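Local coordinates for protein sulfoquinovosidase (Escherichia coli, PDB 5AEG) that hydrolyses sulfoquinovosyl diacylglycerides and simpler sulfoquinovosides, releasing sulfoquinovose that is then degraded by sulfoglycolysis, at residues D481-V486 / L522-F527; Q473-S478 / M514-E519; M467-D472 / H502-G507. All blocks are in the same frame, centred on the assembly; numbering follows the deposited sequence.

How the contacts relate
Followed from the N terminus, the chain runs through 467-472, 473-478 and 481-486 in close succession, passes helix 486-495, and then visits 502-507, 514-519 and 522-527 in the same order. Contact 3 closes the first loop by pairing barrel strand 468-469 with strand 501-505. Contact 2 closes the second, between the loop that follows strand 468-469 and the start of helix 518-528, and contact 1 the third, between the approach to helix 486-495 and the body of helix 518-528. Because the partners alternate, all three loops cross and none encloses another. Contacts 1 and 3 share the calcium ion, and Asp481 O, 2.8 Å from Asn474 N, joins contact 1 to contact 2.

Contact 1: residues D481-V486 / L522-F527; sequences DGLASV and LRWCDF. With CA (calcium ion), chain D.
Leu483 lies against one face of the Trp524 indole, with its CG 3.9 Å above the ring plane and over the centre. Its CA covers the same system as a CH-pi contact, 3.9 Å from the centroid of the six-membered ring and 23° off the normal. The Phe527 ring is met differently: Val486 CB lies at its edge, in plane, and Val486 CG1 comes to 3.6 Å from CZ near that plane. The two branches of Val486 divide the work, since CG1 stands anti to the backbone N (chi1 179°) against Phe527 while CG2 reaches Trp524 CZ2 at 3.9 Å. Leu483 is likewise shared, its CD2 packing on Phe527 CD2 at 3.8 Å while CD1 lies near the backbone of Trp524. No hydrogen bond spans the contact, which is buried apolar packing; the indole NE1 is satisfied by Ser503 OG. Within 481-486 the turn is fastened at Gly482 O, which accepts from both Ser485 N and Ser485 OG, with Ser485 OG meeting a lone pair of Gly482 O in the carbonyl plane, at 2.8 Å. Just ahead, Asp481 binds the calcium ion through both carboxylate oxygens, with Gln153, Gly154 and Asp472 completing the protein ligands. The contact thus packs the lead-in to helix 486-495 of the TIM-barrel domain against helix 518-528, with Ser503 of barrel strand 501-505 touching both Val486 and Phe527.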
# COMPACT_ATOMS: atom_id res chain seq x y z
N ASP A 481 2.22 14.33 -3.55
CA ASP A 481 3.34 13.60 -3.05
C ASP A 481 3.88 14.04 -1.74
O ASP A 481 4.97 13.63 -1.30
CB ASP A 481 4.43 13.54 -4.15
CG ASP A 481 5.27 12.26 -4.14
OD1 ASP A 481 5.10 11.27 -3.37
OD2 ASP A 481 6.23 12.17 -4.95
N GLY A 482 3.09 14.79 -0.98
CA GLY A 482 3.57 15.28 0.32
C GLY A 482 2.81 14.62 1.43
O GLY A 482 2.19 13.53 1.28
N LEU A 483 2.86 15.22 2.60
CA LEU A 483 2.13 14.71 3.76
C LEU A 483 0.66 14.28 3.46
O LEU A 483 0.24 13.21 3.87
CB LEU A 483 2.21 15.71 4.95
CG LEU A 483 1.71 15.30 6.34
CD1 LEU A 483 2.32 16.33 7.32
CD2 LEU A 483 0.20 15.39 6.47
N ALA A 484 -0.05 15.15 2.75
CA ALA A 484 -1.48 14.95 2.45
C ALA A 484 -1.76 13.61 1.76
O ALA A 484 -2.79 12.98 2.01
CB ALA A 484 -1.96 16.01 1.61
N SER A 485 -0.88 13.22 0.85
CA SER A 485 -1.08 12.08 -0.02
C SER A 485 -1.14 10.76 0.78
O SER A 485 -1.63 9.71 0.28
CB SER A 485 0.03 12.10 -1.14
OG SER A 485 1.28 11.69 -0.57
N VAL A 486 -0.60 10.77 2.01
CA VAL A 486 -0.64 9.59 2.85
C VAL A 486 -2.10 9.18 3.24
O VAL A 486 -2.41 7.99 3.45
CB VAL A 486 0.24 9.77 4.13
CG1 VAL A 486 0.16 8.55 5.01
CG2 VAL A 486 1.71 10.11 3.74
N LEU A 522 7.57 18.37 12.37
CA LEU A 522 6.69 18.47 13.54
C LEU A 522 5.23 18.26 13.18
O LEU A 522 4.53 17.54 13.90
CB LEU A 522 6.90 19.81 14.27
CG LEU A 522 8.34 20.06 14.75
CD1 LEU A 522 8.36 21.19 15.77
CD2 LEU A 522 9.07 18.90 15.32
N ARG A 523 4.78 18.82 12.07
CA ARG A 523 3.42 18.54 11.60
C ARG A 523 3.23 17.03 11.24
O ARG A 523 2.16 16.46 11.46
CB ARG A 523 3.13 19.37 10.40
CG ARG A 523 2.81 20.79 10.72
CD ARG A 523 1.53 20.98 11.46
NE ARG A 523 1.13 22.40 11.35
CZ ARG A 523 0.23 23.01 12.13
NH1 ARG A 523 -0.39 22.33 13.05
NH2 ARG A 523 -0.06 24.31 11.95
N TRP A 524 4.28 16.39 10.69
CA TRP A 524 4.18 15.00 10.35
C TRP A 524 4.16 14.14 11.59
O TRP A 524 3.44 13.14 11.66
CB TRP A 524 5.31 14.56 9.40
CG TRP A 524 4.93 13.54 8.40
CD1 TRP A 524 4.41 12.32 8.60
CD2 TRP A 524 5.18 13.64 7.02
NE1 TRP A 524 4.27 11.63 7.41
CE2 TRP A 524 4.72 12.42 6.41
CE3 TRP A 524 5.74 14.63 6.23
CZ2 TRP A 524 4.79 12.17 5.06
CZ3 TRP A 524 5.79 14.41 4.83
CH2 TRP A 524 5.31 13.19 4.28
N CYS A 525 4.92 14.57 12.62
CA CYS A 525 4.90 13.88 13.89
C CYS A 525 3.48 13.95 14.47
O CYS A 525 3.01 12.99 15.05
CB CYS A 525 5.93 14.51 14.86
SG CYS A 525 6.09 13.54 16.38
N ASP A 526 2.83 15.11 14.37
CA ASP A 526 1.44 15.25 14.88
C ASP A 526 0.46 14.25 14.20
O ASP A 526 -0.50 13.77 14.81
CB ASP A 526 0.93 16.64 14.65
CG ASP A 526 1.50 17.71 15.61
OD1 ASP A 526 2.32 17.33 16.50
OD2 ASP A 526 1.13 18.91 15.34
N PHE A 527 0.67 14.04 12.90
CA PHE A 527 -0.16 13.12 12.13
C PHE A 527 0.10 11.69 12.57
O PHE A 527 -0.84 10.95 12.96
CB PHE A 527 0.18 13.37 10.63
CG PHE A 527 -0.37 12.33 9.65
CD1 PHE A 527 -1.53 11.63 9.83
CD2 PHE A 527 0.35 12.13 8.46
CE1 PHE A 527 -1.97 10.74 8.85
CE2 PHE A 527 -0.16 11.34 7.45
CZ PHE A 527 -1.29 10.62 7.64
CA CA D . 6.84 9.80 -4.20
O HOH W 1 8.73 11.15 -3.64

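Contact 2: residues Q473-S478 / M514-E519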
# COMPACT_ATOMS: atom_id res chain seq x y z
N GLN A 473 7.30 9.66 0.17
CA GLN A 473 6.76 10.98 -0.03
C GLN A 473 7.93 11.98 -0.21
O GLN A 473 9.00 11.77 0.31
CB GLN A 473 5.96 11.49 1.23
CG GLN A 473 4.55 10.91 1.23
CD GLN A 473 4.55 9.47 1.62
OE1 GLN A 473 4.95 9.13 2.72
NE2 GLN A 473 4.14 8.59 0.70
N ASN A 474 7.68 13.01 -0.96
CA ASN A 474 8.56 14.15 -0.94
C ASN A 474 8.62 14.75 0.46
O ASN A 474 7.61 14.73 1.18
CB ASN A 474 8.08 15.22 -1.90
CG ASN A 474 8.26 14.84 -3.42
OD1 ASN A 474 8.90 13.85 -3.77
ND2 ASN A 474 7.64 15.61 -4.29
N VAL A 475 9.71 15.45 0.75
CA VAL A 475 9.78 16.30 1.96
C VAL A 475 9.15 17.65 1.67
O VAL A 475 9.78 18.70 1.83
CB VAL A 475 11.24 16.38 2.50
CG1 VAL A 475 11.68 15.01 2.99
CG2 VAL A 475 12.25 16.98 1.52
N ASP A 476 7.88 17.64 1.23
CA ASP A 476 7.16 18.83 0.80
C ASP A 476 5.76 18.75 1.28
O ASP A 476 5.37 17.77 1.99
CB ASP A 476 7.32 19.17 -0.71
CG ASP A 476 6.49 18.30 -1.67
OD1 ASP A 476 5.51 17.57 -1.27
OD2 ASP A 476 6.81 18.38 -2.88
N TRP A 477 5.02 19.80 0.97
CA TRP A 477 3.62 19.96 1.37
C TRP A 477 2.67 19.74 0.19
O TRP A 477 1.49 20.19 0.21
CB TRP A 477 3.42 21.39 1.93
CG TRP A 477 4.37 21.78 3.09
CD1 TRP A 477 5.58 22.39 3.00
CD2 TRP A 477 4.11 21.60 4.51
NE1 TRP A 477 6.10 22.57 4.25
CE2 TRP A 477 5.21 22.15 5.20
CE3 TRP A 477 3.02 21.09 5.24
CZ2 TRP A 477 5.29 22.20 6.61
CZ3 TRP A 477 3.10 21.10 6.64
CH2 TRP A 477 4.23 21.67 7.32
N SER A 478 3.12 19.05 -0.85
CA SER A 478 2.22 18.92 -2.05
C SER A 478 1.05 18.02 -1.73
O SER A 478 1.16 17.07 -0.89
CB SER A 478 2.98 18.41 -3.25
OG SER A 478 3.54 17.14 -2.99
N MET A 514 14.44 20.10 -2.69
CA MET A 514 13.50 19.89 -1.62
C MET A 514 14.33 19.53 -0.40
O MET A 514 15.22 18.71 -0.49
CB MET A 514 12.55 18.73 -1.95
CG MET A 514 11.58 19.04 -3.01
SD MET A 514 10.41 17.69 -3.38
CE MET A 514 11.46 16.30 -3.74
N LYS A 515 14.04 20.13 0.75
CA LYS A 515 14.69 19.77 2.02
C LYS A 515 13.62 19.86 3.11
O LYS A 515 12.80 20.77 3.13
CB LYS A 515 15.75 20.80 2.31
CG LYS A 515 16.84 20.99 1.22
CD LYS A 515 17.82 22.07 1.74
CE LYS A 515 19.17 22.04 1.05
NZ LYS A 515 19.04 21.71 -0.38
N ARG A 516 13.68 18.96 4.06
CA ARG A 516 12.67 18.85 5.11
C ARG A 516 12.85 19.93 6.16
O ARG A 516 13.90 19.97 6.78
CB ARG A 516 12.78 17.55 5.84
CG ARG A 516 11.58 17.27 6.73
CD ARG A 516 11.89 16.15 7.69
NE ARG A 516 12.02 14.80 7.05
CZ ARG A 516 12.96 13.95 7.28
NH1 ARG A 516 13.92 14.20 8.20
NH2 ARG A 516 12.93 12.77 6.69
N SER A 517 11.86 20.78 6.31
CA SER A 517 11.88 21.81 7.39
C SER A 517 11.54 21.17 8.76
O SER A 517 10.93 20.05 8.89
CB SER A 517 10.91 22.93 7.04
OG SER A 517 9.58 22.46 7.08
N LYS A 518 11.93 21.90 9.79
CA LYS A 518 11.43 21.60 11.11
C LYS A 518 9.92 21.59 11.16
O LYS A 518 9.35 20.68 11.77
CB LYS A 518 11.94 22.65 12.09
CG LYS A 518 11.51 22.47 13.54
CD LYS A 518 12.35 23.45 14.38
CE LYS A 518 11.71 23.72 15.74
NZ LYS A 518 12.58 24.74 16.50
N GLU A 519 9.28 22.58 10.57
CA GLU A 519 7.84 22.67 10.59
C GLU A 519 7.21 21.40 9.96
O GLU A 519 6.27 20.86 10.53
CB GLU A 519 7.35 23.90 9.86
CG GLU A 519 5.85 24.11 9.91
CD GLU A 519 5.35 25.16 8.97
OE1 GLU A 519 6.16 25.84 8.39
OE2 GLU A 519 4.12 25.36 8.86
O HOH W 2 10.18 20.84 3.85
O HOH W 3 10.68 20.85 0.39
O HOH W 4 8.63 23.48 4.68
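Val475 presses its CG2 onto the extended backbone of 514-516, reaching Arg516 N at 3.5 Å and also packing on Met514 CB. Its CB meets Arg516 CB, the two side chains crossing at about a right angle. Next to it the end of Met514 lies over the amide of Asn474: CE is 3.5 Å from Asn474 CG, the chain being bent at chi3 (-54°), and SD also comes near Asp476 OD2. At the other end, Trp477 CZ2 meets Glu519 CD at 3.8 Å, with the ring and carboxylate planes 54° apart, a carboxylate whose OE2 is hydrogen-bonded to Gly622 N.

No direct hydrogen bond crosses the contact, and water does the polar joining. Water 2 donates to Val475 O and Lys515 O and accepts from Ser517 N, while water 4 lies in the plane of the Trp477 ring, at its edge, 2.7 Å from NE1, and is also bonded to Ser517 OG. Ser517 is the N-cap of helix 518-528, its OG accepting from Leu520 N, so the bridge ties the loop after strand 468-469 to the start of a helix of the TIM-barrel domain.

Behind this shell, Val475 is the centre of an inverse gamma turn. Asp476 OD1 follows with an Asx turn, taking Ser478 N at 2.8 Å and Ser478 OG from the same face of its carboxylate plane. Asn474 ND2 donates to Asp476 OD2 at 3.2 Å, which helps to set the rotation of the amide under Met514. Arg516 is held farther out by the carbonyls of Gly506, Gly507, Trp546 and His537, the last a substrate-binding residue.

Contact 3: residues M467-D472 / H502-G507. With CA (calcium ion), chain D.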
# COMPACT_ATOMS: atom_id res chain seq x y z
N MET A 467 2.45 -5.06 7.99
CA MET A 467 2.26 -3.58 8.08
C MET A 467 2.63 -2.98 6.78
O MET A 467 3.71 -3.33 6.21
CB MET A 467 3.18 -3.02 9.17
CG MET A 467 3.28 -1.52 9.19
SD MET A 467 1.80 -0.58 9.66
CE MET A 467 1.81 -0.92 11.43
N MET A 468 1.77 -2.09 6.26
CA MET A 468 2.13 -1.31 5.10
C MET A 468 2.71 0.04 5.57
O MET A 468 2.30 0.61 6.57
CB MET A 468 0.96 -1.08 4.12
CG MET A 468 0.24 -2.32 3.68
SD MET A 468 1.28 -3.55 2.96
CE MET A 468 2.14 -2.73 1.67
N TRP A 469 3.70 0.53 4.80
CA TRP A 469 4.11 1.93 4.92
C TRP A 469 3.91 2.60 3.59
O TRP A 469 4.06 1.99 2.52
CB TRP A 469 5.46 2.16 5.60
CG TRP A 469 6.60 2.73 4.80
CD1 TRP A 469 6.98 4.05 4.69
CD2 TRP A 469 7.59 1.98 4.06
NE1 TRP A 469 8.07 4.14 3.87
CE2 TRP A 469 8.42 2.89 3.44
CE3 TRP A 469 7.74 0.61 3.78
CZ2 TRP A 469 9.49 2.49 2.59
CZ3 TRP A 469 8.80 0.21 2.97
CH2 TRP A 469 9.61 1.16 2.33
N ALA A 470 3.73 3.92 3.66
CA ALA A 470 3.37 4.67 2.48
C ALA A 470 4.50 4.98 1.48
O ALA A 470 4.29 5.72 0.55
CB ALA A 470 2.70 5.97 2.91
N GLY A 471 5.66 4.38 1.66
CA GLY A 471 6.72 4.54 0.69
C GLY A 471 7.28 5.94 0.69
O GLY A 471 7.26 6.57 1.72
N ASP A 472 7.68 6.41 -0.50
CA ASP A 472 8.45 7.71 -0.67
C ASP A 472 7.52 8.83 -0.88
O ASP A 472 6.99 8.99 -1.95
CB ASP A 472 9.43 7.67 -1.88
CG ASP A 472 8.72 7.26 -3.28
OD1 ASP A 472 8.35 6.03 -3.22
OD2 ASP A 472 8.49 8.06 -4.35
N HIS A 502 1.30 3.09 8.02
CA HIS A 502 2.03 4.29 8.54
C HIS A 502 2.87 4.87 7.46
O HIS A 502 2.90 4.37 6.28
CB HIS A 502 2.87 3.94 9.81
CG HIS A 502 4.13 3.16 9.54
ND1 HIS A 502 4.14 1.84 9.14
CD2 HIS A 502 5.43 3.53 9.58
CE1 HIS A 502 5.38 1.40 9.05
NE2 HIS A 502 6.18 2.44 9.20
N SER A 503 3.47 6.00 7.80
CA SER A 503 4.32 6.73 6.89
C SER A 503 5.63 7.15 7.62
O SER A 503 5.71 7.18 8.87
CB SER A 503 3.61 7.92 6.25
OG SER A 503 3.19 8.90 7.28
N ASP A 504 6.64 7.43 6.79
CA ASP A 504 7.89 8.05 7.31
C ASP A 504 7.59 9.44 7.97
O ASP A 504 7.05 10.34 7.30
CB ASP A 504 8.90 8.28 6.16
CG ASP A 504 9.35 6.99 5.48
OD1 ASP A 504 9.75 5.99 6.12
OD2 ASP A 504 9.22 6.98 4.23
N ILE A 505 7.85 9.58 9.25
CA ILE A 505 7.67 10.84 9.90
C ILE A 505 8.69 11.85 9.31
O ILE A 505 9.89 11.67 9.46
CB ILE A 505 7.83 10.78 11.43
CG1 ILE A 505 6.71 9.96 12.03
CG2 ILE A 505 7.78 12.20 11.95
CD1 ILE A 505 6.83 9.53 13.48
N GLY A 506 8.15 12.78 8.56
CA GLY A 506 8.85 13.87 7.84
C GLY A 506 9.04 13.61 6.36
O GLY A 506 9.67 14.43 5.66
N GLY A 507 8.55 12.45 5.88
CA GLY A 507 8.69 12.08 4.41
C GLY A 507 10.12 11.64 4.13
O GLY A 507 10.94 11.46 5.06
CA CA D . 6.84 9.80 -4.20
O HOH W 5 5.85 6.91 3.99
O HOH W 1 8.73 11.15 -3.64
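His502 O accepts from Ala470 N at 2.8 Å, and the CA of Trp469 adds a C-H contact to the same oxygen at 3.0 Å. On the other side of this parallel bridge, His502 N donates to Met468 O at 3.0 Å. The His502 side chain starts with CG between the backbone N and the carbonyl carbon (chi1 75°), and its ring meets Met467 and Trp469. Trp469 CB sits over one face of that ring, offset toward the rim, while Met467 SD lies at its edge, 3.4 Å from ND1 and in a weak hydrogen bond with it. The far nitrogen, NE2, is bonded to Arg535.

The Trp469 indole ends on Asp504: NE1 donates to OD2 at 3.1 Å, almost within the ring plane but from above the carboxylate plane, 39° out of it. Gly471 N covers one face of the indole, toward the rim. Asp504 OD1 forms a salt bridge with Arg535, whose cation also lies against Trp469 in a cation-pi contact. An alanine in place of Asp504 would probably leave the Trp469 NE1 and Arg535 without their carboxylate partner, giving the indole more freedom to turn. Water 5 lies between the segments, 2.7 Å from Gly471 O, and accepts from Asp504 N.

Beyond Gly471, Asp472, inferred to be the proton donor, binds calcium through its backbone O and OD2, while Trp469 touches the nucleophile Asp405 and Asp504 touches the substrate-binding His537. Strands 468-469 and 501-505, paired in parallel and connected through helix 486-495, form a beta-alpha-beta unit of the family 31 TIM barrel, with catalytic groups gathered at the C-terminal ends of its strands.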